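Local coordinates for protein purine nucleoside phosphorylase (Thermus thermophilus, PDB 6TK9) that probably catalyses the reversible phosphorolysis of purine nucleosides such as inosine and guanosine, releasing the free base and ribose 1-phosphate, at residues F52-L64 with V76-S88. Residues are numbered along the deposited sequence; the frame is centred on the assembly and turned at random.
With PO4 (phosphate ion), chain G.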
loop_
_atom_site.group_PDB
_atom_site.type_symbol
_atom_site.label_atom_id
_atom_site.label_comp_id
_atom_site.label_asym_id
_atom_site.label_seq_id
_atom_site.Cartn_x
_atom_site.Cartn_y
_atom_site.Cartn_z
ATOM N N PHE A 52 33.740 14.936 -22.238
ATOM C CA PHE A 52 33.608 14.448 -20.843
ATOM C C PHE A 52 33.001 15.567 -20.006
ATOM O O PHE A 52 33.457 16.713 -20.049
ATOM C CB PHE A 52 34.939 13.963 -20.260
ATOM C CG PHE A 52 35.075 12.474 -20.034
ATOM C CD1 PHE A 52 35.218 11.596 -21.099
ATOM C CD2 PHE A 52 35.113 11.955 -18.749
ATOM C CE1 PHE A 52 35.376 10.237 -20.884
ATOM C CE2 PHE A 52 35.298 10.600 -18.536
ATOM C CZ PHE A 52 35.432 9.746 -19.604
ATOM N N PRO A 53 31.942 15.256 -19.232
ATOM C CA PRO A 53 31.401 16.205 -18.274
ATOM C C PRO A 53 32.405 16.313 -17.122
ATOM O O PRO A 53 32.981 15.305 -16.790
ATOM C CB PRO A 53 30.078 15.553 -17.875
ATOM C CG PRO A 53 30.385 14.079 -17.949
ATOM C CD PRO A 53 31.261 13.953 -19.180
ATOM N N VAL A 54 32.605 17.515 -16.583
ATOM C CA VAL A 54 33.490 17.746 -15.407
ATOM C C VAL A 54 32.628 17.705 -14.145
ATOM O O VAL A 54 31.522 18.243 -14.157
ATOM C CB VAL A 54 34.295 19.060 -15.500
ATOM C CG1 VAL A 54 35.010 19.172 -16.835
ATOM C CG2 VAL A 54 33.439 20.291 -15.239
ATOM N N SER A 55 33.174 17.116 -13.090
ATOM C CA SER A 55 32.586 17.002 -11.737
ATOM C C SER A 55 32.539 18.372 -11.063
ATOM O O SER A 55 33.559 19.045 -11.053
ATOM C CB SER A 55 33.394 16.008 -10.951
ATOM O OG SER A 55 33.426 14.759 -11.637
ATOM N N THR A 56 31.386 18.767 -10.528
ATOM C CA THR A 56 31.244 20.012 -9.734
ATOM C C THR A 56 30.814 19.664 -8.308
ATOM O O THR A 56 30.878 20.555 -7.446
ATOM C CB THR A 56 30.292 21.009 -10.410
ATOM O OG1 THR A 56 28.953 20.536 -10.288
ATOM C CG2 THR A 56 30.617 21.240 -11.869
ATOM N N ALA A 57 30.423 18.415 -8.043
ATOM C CA ALA A 57 29.849 18.015 -6.735
ATOM C C ALA A 57 30.960 17.937 -5.691
ATOM O O ALA A 57 32.086 17.574 -6.016
ATOM C CB ALA A 57 29.137 16.701 -6.882
ATOM N N PRO A 58 30.697 18.235 -4.400
ATOM C CA PRO A 58 31.696 18.000 -3.361
ATOM C C PRO A 58 32.107 16.514 -3.273
ATOM O O PRO A 58 31.237 15.632 -3.346
ATOM C CB PRO A 58 31.024 18.505 -2.069
ATOM C CG PRO A 58 29.873 19.381 -2.529
ATOM C CD PRO A 58 29.454 18.814 -3.870
ATOM N N GLY A 59 33.423 16.271 -3.157
ATOM C CA GLY A 59 34.032 14.942 -2.938
ATOM C C GLY A 59 34.188 14.140 -4.222
ATOM O O GLY A 59 34.208 12.895 -4.154
ATOM N N HIS A 60 34.294 14.828 -5.354
ATOM C CA HIS A 60 34.492 14.247 -6.705
ATOM C C HIS A 60 35.648 14.997 -7.361
ATOM O O HIS A 60 35.414 16.117 -7.864
ATOM C CB HIS A 60 33.204 14.350 -7.545
ATOM C CG HIS A 60 32.048 13.604 -6.970
ATOM N ND1 HIS A 60 31.604 12.408 -7.507
ATOM C CD2 HIS A 60 31.273 13.862 -5.892
ATOM C CE1 HIS A 60 30.599 11.962 -6.788
ATOM N NE2 HIS A 60 30.371 12.844 -5.783
ATOM N N ALA A 61 36.849 14.419 -7.337
ATOM C CA ALA A 61 38.067 15.024 -7.927
ATOM C C ALA A 61 37.902 15.200 -9.449
ATOM O O ALA A 61 38.493 16.152 -10.003
ATOM C CB ALA A 61 39.266 14.181 -7.576
ATOM N N GLY A 62 37.124 14.326 -10.102
ATOM C CA GLY A 62 36.919 14.318 -11.562
ATOM C C GLY A 62 38.201 13.937 -12.289
ATOM O O GLY A 62 38.703 14.753 -13.072
ATOM N N ARG A 63 38.715 12.734 -12.022
ATOM C CA ARG A 63 39.986 12.229 -12.584
ATOM C C ARG A 63 39.786 10.793 -13.044
ATOM O O ARG A 63 39.368 9.978 -12.233
ATOM C CB ARG A 63 41.088 12.296 -11.525
ATOM C CG ARG A 63 41.309 13.685 -10.948
ATOM C CD ARG A 63 42.752 13.903 -10.554
ATOM N NE ARG A 63 43.206 15.257 -10.848
ATOM C CZ ARG A 63 44.470 15.671 -10.771
ATOM N NH1 ARG A 63 45.437 14.839 -10.403
ATOM N NH2 ARG A 63 44.760 16.927 -11.064
ATOM N N LEU A 64 40.070 10.493 -14.306
ATOM C CA LEU A 64 40.086 9.095 -14.795
ATOM C C LEU A 64 41.455 8.489 -14.464
ATOM O O LEU A 64 42.471 9.089 -14.835
ATOM C CB LEU A 64 39.804 9.057 -16.299
ATOM C CG LEU A 64 39.525 7.653 -16.831
ATOM C CD1 LEU A 64 38.208 7.135 -16.270
ATOM C CD2 LEU A 64 39.516 7.623 -18.351
ATOM N N VAL A 76 39.508 3.391 -12.890
ATOM C CA VAL A 76 38.887 4.047 -11.699
ATOM C C VAL A 76 38.469 5.472 -12.102
ATOM O O VAL A 76 39.293 6.206 -12.645
ATOM C CB VAL A 76 39.836 4.001 -10.485
ATOM C CG1 VAL A 76 39.245 4.681 -9.258
ATOM C CG2 VAL A 76 40.231 2.566 -10.164
ATOM N N TYR A 77 37.192 5.801 -11.930
ATOM C CA TYR A 77 36.600 7.156 -12.015
ATOM C C TYR A 77 36.684 7.750 -10.627
ATOM O O TYR A 77 35.958 7.281 -9.772
ATOM C CB TYR A 77 35.148 7.071 -12.486
ATOM C CG TYR A 77 35.024 6.529 -13.883
ATOM C CD1 TYR A 77 34.969 5.170 -14.116
ATOM C CD2 TYR A 77 35.079 7.367 -14.976
ATOM C CE1 TYR A 77 34.897 4.660 -15.400
ATOM C CE2 TYR A 77 35.014 6.873 -16.268
ATOM C CZ TYR A 77 34.908 5.516 -16.479
ATOM O OH TYR A 77 34.816 5.032 -17.748
ATOM N N LYS A 78 37.639 8.631 -10.377
ATOM C CA LYS A 78 37.739 9.317 -9.064
ATOM C C LYS A 78 36.662 10.412 -9.072
ATOM O O LYS A 78 36.945 11.511 -9.587
ATOM C CB LYS A 78 39.164 9.827 -8.788
ATOM C CG LYS A 78 39.317 10.535 -7.443
ATOM C CD LYS A 78 40.733 10.851 -6.952
ATOM C CE LYS A 78 40.686 11.423 -5.544
ATOM N NZ LYS A 78 42.029 11.632 -4.951
ATOM N N GLY A 79 35.460 10.082 -8.587
ATOM C CA GLY A 79 34.255 10.941 -8.653
ATOM C C GLY A 79 33.483 10.759 -9.957
ATOM O O GLY A 79 33.994 10.057 -10.854
ATOM N N ARG A 80 32.303 11.383 -10.059
ATOM C CA ARG A 80 31.332 11.247 -11.186
ATOM C C ARG A 80 30.537 12.547 -11.314
ATOM O O ARG A 80 30.848 13.512 -10.570
ATOM C CB ARG A 80 30.363 10.069 -11.014
ATOM C CG ARG A 80 29.635 10.026 -9.675
ATOM C CD ARG A 80 28.217 9.492 -9.758
ATOM N NE ARG A 80 28.161 8.047 -9.902
ATOM C CZ ARG A 80 28.240 7.181 -8.896
ATOM N NH1 ARG A 80 28.400 7.614 -7.656
ATOM N NH2 ARG A 80 28.188 5.878 -9.138
ATOM N N VAL A 81 29.581 12.573 -12.246
ATOM C CA VAL A 81 28.660 13.719 -12.469
ATOM C C VAL A 81 27.230 13.262 -12.180
ATOM O O VAL A 81 26.932 12.042 -12.225
ATOM C CB VAL A 81 28.818 14.305 -13.881
ATOM C CG1 VAL A 81 30.239 14.799 -14.094
ATOM C CG2 VAL A 81 28.418 13.323 -14.970
ATOM N N HIS A 82 26.375 14.215 -11.853
ATOM C CA HIS A 82 24.964 13.961 -11.476
ATOM C C HIS A 82 24.042 14.761 -12.389
ATOM O O HIS A 82 24.434 15.847 -12.883
ATOM C CB HIS A 82 24.751 14.310 -10.004
ATOM C CG HIS A 82 25.797 13.715 -9.122
ATOM N ND1 HIS A 82 26.959 14.386 -8.801
ATOM C CD2 HIS A 82 25.872 12.506 -8.522
ATOM C CE1 HIS A 82 27.699 13.617 -8.029
ATOM N NE2 HIS A 82 27.055 12.460 -7.840
ATOM N N TYR A 83 22.851 14.227 -12.571
ATOM C CA TYR A 83 21.680 14.918 -13.153
ATOM C C TYR A 83 21.399 16.204 -12.367
ATOM O O TYR A 83 21.038 17.178 -13.005
ATOM C CB TYR A 83 20.514 13.931 -13.198
ATOM C CG TYR A 83 19.294 14.426 -13.914
ATOM C CD1 TYR A 83 19.301 14.598 -15.282
ATOM C CD2 TYR A 83 18.107 14.645 -13.233
ATOM C CE1 TYR A 83 18.165 15.007 -15.958
ATOM C CE2 TYR A 83 16.962 15.064 -13.891
ATOM C CZ TYR A 83 16.991 15.250 -15.261
ATOM O OH TYR A 83 15.869 15.665 -15.919
ATOM N N TYR A 84 21.615 16.264 -11.054
ATOM C CA TYR A 84 21.249 17.485 -10.283
ATOM C C TYR A 84 22.158 18.639 -10.692
ATOM O O TYR A 84 21.712 19.769 -10.566
ATOM C CB TYR A 84 21.223 17.307 -8.760
ATOM C CG TYR A 84 22.481 16.761 -8.142
ATOM C CD1 TYR A 84 23.613 17.560 -8.012
ATOM C CD2 TYR A 84 22.545 15.453 -7.686
ATOM C CE1 TYR A 84 24.782 17.066 -7.465
ATOM C CE2 TYR A 84 23.705 14.951 -7.118
ATOM C CZ TYR A 84 24.827 15.759 -7.018
ATOM O OH TYR A 84 25.981 15.283 -6.475
ATOM N N GLU A 85 23.370 18.362 -11.179
ATOM C CA GLU A 85 24.335 19.408 -11.618
ATOM C C GLU A 85 23.887 19.983 -12.960
ATOM O O GLU A 85 24.485 20.967 -13.373
ATOM C CB GLU A 85 25.752 18.860 -11.782
ATOM C CG GLU A 85 26.381 18.344 -10.498
ATOM C CD GLU A 85 27.638 17.541 -10.775
ATOM O OE1 GLU A 85 28.660 18.180 -11.096
ATOM O OE2 GLU A 85 27.580 16.283 -10.734
ATOM N N GLY A 86 22.910 19.353 -13.621
ATOM C CA GLY A 86 22.261 19.901 -14.825
ATOM C C GLY A 86 22.789 19.289 -16.100
ATOM O O GLY A 86 22.550 19.877 -17.170
ATOM N N TYR A 87 23.473 18.144 -15.999
ATOM C CA TYR A 87 23.879 17.294 -17.148
ATOM C C TYR A 87 22.673 16.437 -17.559
ATOM O O TYR A 87 21.975 15.961 -16.681
ATOM C CB TYR A 87 25.071 16.414 -16.759
ATOM C CG TYR A 87 26.335 17.175 -16.453
ATOM C CD1 TYR A 87 26.986 17.900 -17.442
ATOM C CD2 TYR A 87 26.888 17.168 -15.184
ATOM C CE1 TYR A 87 28.147 18.608 -17.179
ATOM C CE2 TYR A 87 28.039 17.877 -14.900
ATOM C CZ TYR A 87 28.666 18.595 -15.899
ATOM O OH TYR A 87 29.805 19.280 -15.640
ATOM N N SER A 88 22.444 16.210 -18.845
ATOM C CA SER A 88 21.447 15.210 -19.279
ATOM C C SER A 88 21.832 13.827 -18.718
ATOM O O SER A 88 23.020 13.636 -18.309
ATOM C CB SER A 88 21.302 15.205 -20.773
ATOM O OG SER A 88 22.560 15.169 -21.420
HETATM P P PO4 G . 27.078 9.783 -5.073
HETATM O O1 PO4 G . 27.696 10.331 -6.370
HETATM O O2 PO4 G . 26.619 10.937 -4.188
HETATM O O3 PO4 G . 28.086 8.955 -4.301
HETATM O O4 PO4 G . 25.909 8.878 -5.450
#
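Glu85 reaches across to Thr56 with its chain extended at chi2 (167°), and its OE1 takes two bonds there: the backbone N of Thr56 comes on the syn side at 2.8 Å, its OG1 on the anti side, both from the same face of the carboxylate. The other oxygen, OE2, is gripped by His82 N and, from the opposite face, by His82 ND1 at 2.8 Å. This His-carboxylate bond leaves NE2 of His82 pointing at the phosphate, whose O1 it meets at 2.7 Å in a nearly straight bond (171°). Shortened to an alanine, Glu85 would probably leave Thr56 N and OG1 without their shared acceptor and His82 ND1 without the carboxylate that limits its ring's rotation. His60 presents a face to the edge of His82, the planes at 90°, while its ND1 accepts Arg80 N in the ring plane at 2.8 Å. Arg80 NH1 also donates to phosphate O1 and to Thr110 O, while its NE is salt-bridged to Glu215; Ser29 OG, Ser211 OG and Ala112 N also bond the ion, in what is probably the substrate-phosphate site of this phosphorylase-superfamily fold. Beyond Gly79, Arg63 and Lys78 pair antiparallel, with Gly62 and Arg63 facing Lys78 in a G1 beta bulge. Leu64 CD1 lies over the Tyr77 ring, 3.6 Å from its centroid. Pro53 CB sits over the Tyr87 ring, whose OH donates to Val54 O.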